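Local coordinates for putative lipoprotein (Bacteroides thetaiotaomicron, PDB 4Q1Z) that is of unknown function but is a putative lipoprotein of the DUF4876 family, built from two domains rich in beta strand, at residues R347-S350 with N356-I359; D29-F34 with R360-T365; F131-N136 with N389-P394. All coordinates share one frame; numbering follows the deposited sequence.

Interaction 1 of 3, residues R347-S350 with N356-I359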
loop_
_atom_site.group_PDB
_atom_site.type_symbol
_atom_site.label_atom_id
_atom_site.label_comp_id
_atom_site.label_asym_id
_atom_site.label_seq_id
_atom_site.Cartn_x
_atom_site.Cartn_y
_atom_site.Cartn_z
ATOM N N ARG A 347 -5.759 -5.489 -5.053
ATOM C CA ARG A 347 -4.730 -4.934 -5.946
ATOM C C ARG A 347 -4.133 -6.043 -6.808
ATOM O O ARG A 347 -3.892 -7.153 -6.314
ATOM C CB ARG A 347 -3.647 -4.236 -5.128
ATOM C CG ARG A 347 -2.758 -3.293 -5.890
ATOM C CD ARG A 347 -2.279 -2.151 -4.998
ATOM N NE ARG A 347 -2.242 -0.944 -5.813
ATOM C CZ ARG A 347 -2.639 0.254 -5.436
ATOM N NH1 ARG A 347 -3.019 0.470 -4.189
ATOM N NH2 ARG A 347 -2.640 1.254 -6.295
ATOM N N LYS A 348 -3.950 -5.747 -8.112
ATOM C CA LYS A 348 -3.384 -6.657 -9.108
ATOM C C LYS A 348 -1.904 -6.791 -8.905
ATOM O O LYS A 348 -1.252 -5.832 -8.504
ATOM C CB LYS A 348 -3.645 -6.150 -10.547
ATOM C CG LYS A 348 -5.088 -6.242 -11.015
ATOM C CD LYS A 348 -5.216 -5.580 -12.387
ATOM C CE LYS A 348 -6.651 -5.326 -12.772
ATOM N NZ LYS A 348 -6.728 -4.472 -13.980
ATOM N N LEU A 349 -1.372 -7.971 -9.224
ATOM C CA LEU A 349 0.049 -8.276 -9.173
ATOM C C LEU A 349 0.745 -7.666 -10.370
ATOM O O LEU A 349 0.159 -7.611 -11.454
ATOM C CB LEU A 349 0.248 -9.799 -9.190
ATOM C CG LEU A 349 -0.145 -10.553 -7.935
ATOM C CD1 LEU A 349 -0.362 -12.017 -8.237
ATOM C CD2 LEU A 349 0.899 -10.431 -6.898
ATOM N N SER A 350 2.007 -7.241 -10.200
ATOM C CA SER A 350 2.810 -6.720 -11.305
ATOM C C SER A 350 3.226 -7.914 -12.155
ATOM O O SER A 350 3.920 -8.806 -11.663
ATOM C CB SER A 350 4.013 -5.923 -10.798
ATOM O OG SER A 350 3.702 -4.546 -10.638
ATOM N N ASN A 356 2.957 -13.361 -16.304
ATOM C CA ASN A 356 3.508 -14.019 -15.114
ATOM C C ASN A 356 3.859 -12.993 -14.009
ATOM O O ASN A 356 4.458 -11.956 -14.326
ATOM C CB ASN A 356 4.764 -14.844 -15.473
ATOM C CG ASN A 356 4.627 -15.741 -16.688
ATOM O OD1 ASN A 356 3.592 -16.387 -16.916
ATOM N ND2 ASN A 356 5.682 -15.799 -17.495
ATOM N N PRO A 357 3.547 -13.282 -12.715
ATOM C CA PRO A 357 3.886 -12.329 -11.633
ATOM C C PRO A 357 5.392 -12.111 -11.477
ATOM O O PRO A 357 6.141 -13.083 -11.353
ATOM C CB PRO A 357 3.308 -12.992 -10.374
ATOM C CG PRO A 357 2.272 -13.937 -10.880
ATOM C CD PRO A 357 2.824 -14.453 -12.177
ATOM N N ILE A 358 5.833 -10.835 -11.499
ATOM C CA ILE A 358 7.233 -10.449 -11.322
ATOM C C ILE A 358 7.583 -10.675 -9.838
ATOM O O ILE A 358 6.934 -10.100 -8.970
ATOM C CB ILE A 358 7.474 -8.989 -11.809
ATOM C CG1 ILE A 358 7.166 -8.873 -13.325
ATOM C CG2 ILE A 358 8.918 -8.536 -11.499
ATOM C CD1 ILE A 358 7.017 -7.477 -13.879
ATOM N N ILE A 359 8.581 -11.545 -9.559
ATOM C CA ILE A 359 8.996 -11.951 -8.205
ATOM C C ILE A 359 10.270 -11.232 -7.741
ATOM O O ILE A 359 11.269 -11.200 -8.471
ATOM C CB ILE A 359 9.171 -13.506 -8.161
ATOM C CG1 ILE A 359 7.870 -14.240 -8.575
ATOM C CG2 ILE A 359 9.727 -14.025 -6.814
ATOM C CD1 ILE A 359 6.592 -13.916 -7.723
#
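Leu349 lays its CD1 methyl against CG of the Pro357 ring, 4.2 Å away, the two side chains meeting at a slant. They pinch the neck of a surface loop that leaves strand 344-347 and returns toward strand 359-360, in the DUF4876 region of the protein. Five residues separate 347-350 from 356-359, none of them in helix or strand. The closure combines this one apolar touch with a backbone bond and the contacts around Ser350 O. Leu349 points its CB toward the proline, and CG sits beside its backbone N (chi1 -71°), from where CD1 reaches the ring. Both side chains also lean on Tyr366 of strand 365-366, and Leu349 lies close to a bound PEG molecule that probably came from the crystallisation liquor. Ser350 and Ile358 both touch Leu103 of strand 95-105, so this neck packs on the other, seven-stranded sheet. Arg347, which takes no part in the touch, forms salt bridges with Asp309, Asp370 and Asp377. The carbonyl of Ser350 is the focus of the polar part. Ile358 N donates to Ser350 O over 2.8 Å, almost straight at 172° and in the carbonyl plane. A weaker CA-H contact joins it, Pro357 CA lying 3.5 Å from Ser350 O. The isoleucine side chain completes the surround: its CB and its CG1 each approach Ser350 O to 3.6 Å.

Interaction 2 of 3, residues D29-F34 with R360-T365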
loop_
_atom_site.group_PDB
_atom_site.type_symbol
_atom_site.label_atom_id
_atom_site.label_comp_id
_atom_site.label_asym_id
_atom_site.label_seq_id
_atom_site.Cartn_x
_atom_site.Cartn_y
_atom_site.Cartn_z
ATOM N N ASP A 29 21.014 -3.410 -2.743
ATOM C CA ASP A 29 20.967 -4.887 -2.689
ATOM C C ASP A 29 21.112 -5.553 -4.111
ATOM O O ASP A 29 20.606 -6.664 -4.364
ATOM C CB ASP A 29 19.663 -5.351 -1.965
ATOM C CG ASP A 29 19.385 -4.730 -0.583
ATOM O OD1 ASP A 29 20.358 -4.540 0.201
ATOM O OD2 ASP A 29 18.188 -4.490 -0.265
ATOM N N LEU A 30 21.890 -4.882 -4.998
ATOM C CA LEU A 30 22.117 -5.299 -6.376
ATOM C C LEU A 30 23.215 -6.363 -6.458
ATOM O O LEU A 30 24.316 -6.184 -5.933
ATOM C CB LEU A 30 22.441 -4.063 -7.261
ATOM C CG LEU A 30 22.558 -4.255 -8.781
ATOM C CD1 LEU A 30 21.250 -4.705 -9.379
ATOM C CD2 LEU A 30 22.991 -2.980 -9.452
ATOM N N THR A 31 22.903 -7.469 -7.142
ATOM C CA THR A 31 23.817 -8.587 -7.319
ATOM C C THR A 31 23.885 -9.090 -8.762
ATOM O O THR A 31 22.943 -8.952 -9.549
ATOM C CB THR A 31 23.420 -9.752 -6.406
ATOM O OG1 THR A 31 22.009 -9.990 -6.512
ATOM C CG2 THR A 31 23.852 -9.542 -4.947
ATOM N N VAL A 32 25.030 -9.685 -9.083
ATOM C CA VAL A 32 25.321 -10.354 -10.335
ATOM C C VAL A 32 25.674 -11.781 -9.953
ATOM O O VAL A 32 26.707 -12.010 -9.334
ATOM C CB VAL A 32 26.412 -9.651 -11.194
ATOM C CG1 VAL A 32 26.810 -10.511 -12.379
ATOM C CG2 VAL A 32 25.911 -8.305 -11.692
ATOM N N LYS A 33 24.760 -12.714 -10.236
ATOM C CA LYS A 33 24.916 -14.147 -9.986
ATOM C C LYS A 33 25.380 -14.835 -11.286
ATOM O O LYS A 33 24.881 -14.493 -12.365
ATOM C CB LYS A 33 23.593 -14.779 -9.475
ATOM C CG LYS A 33 23.155 -14.396 -8.057
ATOM C CD LYS A 33 21.700 -14.848 -7.761
ATOM C CE LYS A 33 21.175 -14.429 -6.389
ATOM N NZ LYS A 33 19.681 -14.299 -6.338
ATOM N N PHE A 34 26.352 -15.771 -11.183
ATOM C CA PHE A 34 26.873 -16.586 -12.293
ATOM C C PHE A 34 26.623 -18.072 -11.994
ATOM O O PHE A 34 27.447 -18.687 -11.316
ATOM C CB PHE A 34 28.375 -16.342 -12.506
ATOM C CG PHE A 34 28.803 -15.004 -13.052
ATOM C CD1 PHE A 34 28.884 -13.893 -12.224
ATOM C CD2 PHE A 34 29.246 -14.882 -14.361
ATOM C CE1 PHE A 34 29.358 -12.672 -12.713
ATOM C CE2 PHE A 34 29.703 -13.658 -14.854
ATOM C CZ PHE A 34 29.744 -12.558 -14.032
ATOM N N ARG A 360 10.232 -10.679 -6.512
ATOM C CA ARG A 360 11.381 -10.033 -5.873
ATOM C C ARG A 360 12.223 -11.159 -5.343
ATOM O O ARG A 360 11.958 -11.650 -4.255
ATOM C CB ARG A 360 10.938 -9.055 -4.766
ATOM C CG ARG A 360 12.079 -8.209 -4.204
ATOM C CD ARG A 360 11.639 -7.169 -3.184
ATOM N NE ARG A 360 10.641 -6.227 -3.707
ATOM C CZ ARG A 360 10.911 -5.042 -4.252
ATOM N NH1 ARG A 360 12.166 -4.631 -4.385
ATOM N NH2 ARG A 360 9.929 -4.266 -4.681
ATOM N N GLU A 361 13.184 -11.621 -6.156
ATOM C CA GLU A 361 14.065 -12.778 -5.907
ATOM C C GLU A 361 14.846 -12.683 -4.580
ATOM O O GLU A 361 15.176 -13.722 -3.989
ATOM C CB GLU A 361 15.058 -12.990 -7.079
ATOM C CG GLU A 361 14.421 -13.085 -8.462
ATOM C CD GLU A 361 13.751 -14.388 -8.871
ATOM O OE1 GLU A 361 12.809 -14.835 -8.175
ATOM O OE2 GLU A 361 14.112 -14.915 -9.949
ATOM N N GLU A 362 15.133 -11.451 -4.120
ATOM C CA GLU A 362 15.886 -11.204 -2.898
ATOM C C GLU A 362 15.126 -11.709 -1.675
ATOM O O GLU A 362 15.738 -12.171 -0.705
ATOM C CB GLU A 362 16.170 -9.703 -2.766
ATOM C CG GLU A 362 17.387 -9.213 -3.547
ATOM C CD GLU A 362 17.336 -9.167 -5.067
ATOM O OE1 GLU A 362 16.232 -9.003 -5.638
ATOM O OE2 GLU A 362 18.420 -9.275 -5.686
ATOM N N THR A 363 13.783 -11.647 -1.742
ATOM C CA THR A 363 12.876 -12.035 -0.656
ATOM C C THR A 363 11.877 -13.132 -1.061
ATOM O O THR A 363 11.186 -13.664 -0.192
ATOM C CB THR A 363 12.126 -10.796 -0.173
ATOM O OG1 THR A 363 11.510 -10.154 -1.299
ATOM C CG2 THR A 363 13.039 -9.822 0.575
ATOM N N GLY A 364 11.823 -13.463 -2.353
ATOM C CA GLY A 364 10.895 -14.445 -2.904
ATOM C C GLY A 364 9.451 -14.041 -2.676
ATOM O O GLY A 364 8.638 -14.859 -2.229
ATOM N N THR A 365 9.142 -12.744 -2.938
ATOM C CA THR A 365 7.825 -12.145 -2.680
ATOM C C THR A 365 7.214 -11.441 -3.898
ATOM O O THR A 365 7.905 -11.031 -4.834
ATOM C CB THR A 365 7.907 -11.156 -1.503
ATOM O OG1 THR A 365 8.930 -10.192 -1.767
ATOM C CG2 THR A 365 8.170 -11.854 -0.161
#
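Glu362 brings its carboxylate up to Asp29 and Thr31, in segment 29-34, and the approach is polar without being a direct bond. OE2 of Glu362 lies 3.7 Å from Asp29 O and 3.8 Å from Thr31 OG1, and no hydrogen bond crosses between the segments. A bend at chi2 (70°) in Glu362 sets OE2 by these two oxygens, with OE1 left to meet Ser67. The firm polar bonds run through Ser67 of strand 60-72: Glu362 OE1 pairs with its OG, and Thr31 OG1 with its O. Of the charged groups, Lys33 NZ stands 5.2 Å from Glu362 OE2, too far for a salt bridge; a weak attraction is possible at most. Backbone bonds shape the other segment: Arg360 O takes Thr363 N at 3.1 Å and Thr365 N at 3.3 Å, and Gly364 and Thr365 both face Arg360 in a G1 beta bulge. The hydroxyls of Thr363 and Thr365, OG1 to OG1, pair at 2.6 Å. With an alanine here in place of Glu362, Ser67 OG would probably lose this partner and Lys33 the nearer of two acidic neighbours. The chemistry implies a thin surface seam: the Glu362-Ser67 bond is the direct link, the approaches to Asp29 and Thr31 are long, and charge is only a possible addition.

Interaction 3 of 3, residues F131-N136 with N389-P394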
loop_
_atom_site.group_PDB
_atom_site.type_symbol
_atom_site.label_atom_id
_atom_site.label_comp_id
_atom_site.label_asym_id
_atom_site.label_seq_id
_atom_site.Cartn_x
_atom_site.Cartn_y
_atom_site.Cartn_z
ATOM N N PHE A 131 -12.373 -4.068 6.483
ATOM C CA PHE A 131 -10.939 -4.205 6.725
ATOM C C PHE A 131 -10.135 -3.615 5.547
ATOM O O PHE A 131 -10.643 -3.479 4.428
ATOM C CB PHE A 131 -10.515 -5.664 7.042
ATOM C CG PHE A 131 -10.340 -6.589 5.858
ATOM C CD1 PHE A 131 -9.107 -6.699 5.214
ATOM C CD2 PHE A 131 -11.411 -7.337 5.371
ATOM C CE1 PHE A 131 -8.943 -7.556 4.116
ATOM C CE2 PHE A 131 -11.243 -8.203 4.284
ATOM C CZ PHE A 131 -10.004 -8.318 3.676
ATOM N N TYR A 132 -8.869 -3.265 5.841
ATOM C CA TYR A 132 -7.859 -2.615 4.997
ATOM C C TYR A 132 -6.562 -3.340 5.193
ATOM O O TYR A 132 -6.080 -3.407 6.320
ATOM C CB TYR A 132 -7.691 -1.118 5.422
ATOM C CG TYR A 132 -9.007 -0.395 5.612
ATOM C CD1 TYR A 132 -9.652 -0.392 6.849
ATOM C CD2 TYR A 132 -9.651 0.210 4.538
ATOM C CE1 TYR A 132 -10.895 0.208 7.013
ATOM C CE2 TYR A 132 -10.901 0.802 4.689
ATOM C CZ TYR A 132 -11.511 0.818 5.934
ATOM O OH TYR A 132 -12.727 1.437 6.103
ATOM N N GLU A 133 -6.031 -3.945 4.135
ATOM C CA GLU A 133 -4.781 -4.682 4.211
ATOM C C GLU A 133 -3.711 -3.894 3.462
ATOM O O GLU A 133 -3.860 -3.603 2.287
ATOM C CB GLU A 133 -4.946 -6.107 3.699
ATOM C CG GLU A 133 -3.677 -6.932 3.769
ATOM C CD GLU A 133 -3.811 -8.400 3.407
ATOM O OE1 GLU A 133 -4.931 -8.951 3.520
ATOM O OE2 GLU A 133 -2.788 -8.997 3.001
ATOM N N ILE A 134 -2.669 -3.510 4.202
ATOM C CA ILE A 134 -1.479 -2.722 3.863
ATOM C C ILE A 134 -0.332 -3.707 3.649
ATOM O O ILE A 134 -0.181 -4.614 4.450
ATOM C CB ILE A 134 -1.270 -1.738 5.070
ATOM C CG1 ILE A 134 -2.267 -0.601 5.034
ATOM C CG2 ILE A 134 0.152 -1.239 5.279
ATOM C CD1 ILE A 134 -2.444 -0.050 3.640
ATOM N N TYR A 135 0.440 -3.563 2.557
ATOM C CA TYR A 135 1.533 -4.480 2.199
ATOM C C TYR A 135 2.862 -3.749 1.998
ATOM O O TYR A 135 2.902 -2.681 1.379
ATOM C CB TYR A 135 1.147 -5.242 0.909
ATOM C CG TYR A 135 2.126 -6.280 0.374
ATOM C CD1 TYR A 135 2.169 -7.568 0.906
ATOM C CD2 TYR A 135 2.900 -6.019 -0.759
ATOM C CE1 TYR A 135 3.021 -8.545 0.378
ATOM C CE2 TYR A 135 3.764 -6.983 -1.287
ATOM C CZ TYR A 135 3.808 -8.251 -0.725
ATOM O OH TYR A 135 4.643 -9.214 -1.250
ATOM N N ASN A 136 3.958 -4.350 2.501
ATOM C CA ASN A 136 5.296 -3.825 2.270
ATOM C C ASN A 136 5.726 -4.369 0.921
ATOM O O ASN A 136 6.095 -5.549 0.799
ATOM C CB ASN A 136 6.265 -4.174 3.387
ATOM C CG ASN A 136 7.667 -3.617 3.198
ATOM O OD1 ASN A 136 8.039 -3.112 2.135
ATOM N ND2 ASN A 136 8.482 -3.693 4.235
ATOM N N ASN A 389 -2.527 -14.492 -1.559
ATOM C CA ASN A 389 -1.263 -14.775 -2.266
ATOM C C ASN A 389 -0.080 -14.832 -1.299
ATOM O O ASN A 389 0.971 -14.249 -1.583
ATOM C CB ASN A 389 -0.959 -13.758 -3.394
ATOM C CG ASN A 389 -2.116 -13.341 -4.244
ATOM O OD1 ASN A 389 -2.934 -14.155 -4.679
ATOM N ND2 ASN A 389 -2.170 -12.053 -4.546
ATOM N N GLY A 390 -0.279 -15.506 -0.169
ATOM C CA GLY A 390 0.737 -15.719 0.849
ATOM C C GLY A 390 1.386 -14.499 1.464
ATOM O O GLY A 390 2.588 -14.519 1.719
ATOM N N ALA A 391 0.623 -13.437 1.726
ATOM C CA ALA A 391 1.173 -12.288 2.446
ATOM C C ALA A 391 1.468 -12.749 3.893
ATOM O O ALA A 391 0.691 -13.528 4.460
ATOM C CB ALA A 391 0.190 -11.135 2.411
ATOM N N LYS A 392 2.634 -12.391 4.441
ATOM C CA LYS A 392 3.033 -12.888 5.758
ATOM C C LYS A 392 2.594 -11.978 6.915
ATOM O O LYS A 392 2.598 -10.751 6.816
ATOM C CB LYS A 392 4.558 -13.127 5.808
HETATM N N MSE A 393 2.224 -12.610 8.026
HETATM C CA MSE A 393 1.810 -11.936 9.256
HETATM C C MSE A 393 3.080 -11.479 10.013
HETATM O O MSE A 393 3.984 -12.303 10.177
HETATM C CB MSE A 393 0.967 -12.910 10.093
HETATM C CG MSE A 393 0.627 -12.416 11.479
HETATM SE SE MSE A 393 0.025 -13.883 12.593
HETATM C CE MSE A 393 -1.750 -14.029 12.000
ATOM N N PRO A 394 3.185 -10.196 10.472
ATOM C CA PRO A 394 4.406 -9.768 11.183
ATOM C C PRO A 394 4.562 -10.479 12.512
ATOM O O PRO A 394 3.563 -10.799 13.152
ATOM C CB PRO A 394 4.207 -8.265 11.376
ATOM C CG PRO A 394 2.752 -8.065 11.312
ATOM C CD PRO A 394 2.207 -9.088 10.376
#
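Ala391 points its CB at strand 131-136 and touches two side chains there. The methyl lies 3.7 Å from Glu133 OE2 and 4.3 Å from Tyr135 CE1, so it rests between a carboxylate and a phenol ring that rise from the same side of the strand. No hydrogen bond joins the two segments; the fit is van der Waals contact over a small area. Glu133 reaches out because its CG is anti to the backbone N (chi1 -179°) and the chain runs on extended, which carries the carboxylate well clear of the strand. That buried group is gripped at both oxygens: OE2 meets Lys111 NZ in a salt bridge and Ser195 OG in a hydrogen bond, while OE1 accepts from Arg387 N, just ahead of the 389-394 segment. Tyr135 is fixed in a similar way, its OH bonded to Tyr366 O and its ring set edge-to-face against Tyr368. Strands 108-114 and 195-199 flank strand 131-136, both antiparallel to it, and Ala391 also touches Ser195 of the second. The arrangement is that of a C-terminal loop crossing over the face of an interior strand in a large mixed beta sheet.

From the N terminus, the chain first supplies 29-34 in the seven-stranded sheet, then 131-136 inside the larger eleven-stranded one. Much later, 347-350 and 356-359 meet in interaction 1, local to the loop between strands 344-347 and 359-360 and falling within the spans of both other contacts. Next, 360-365 joins that loop to the seven-stranded sheet in interaction 2, and 389-394, near the C terminus, comes back on strand 131-136 of the larger sheet in interaction 3. These two close long spans, with 325 and 252 residues between their segments, and the spans cross. All three touch: Ile359 packs on Gly364 and Thr365, Leu349 on Asn389, and Thr365 on Tyr135.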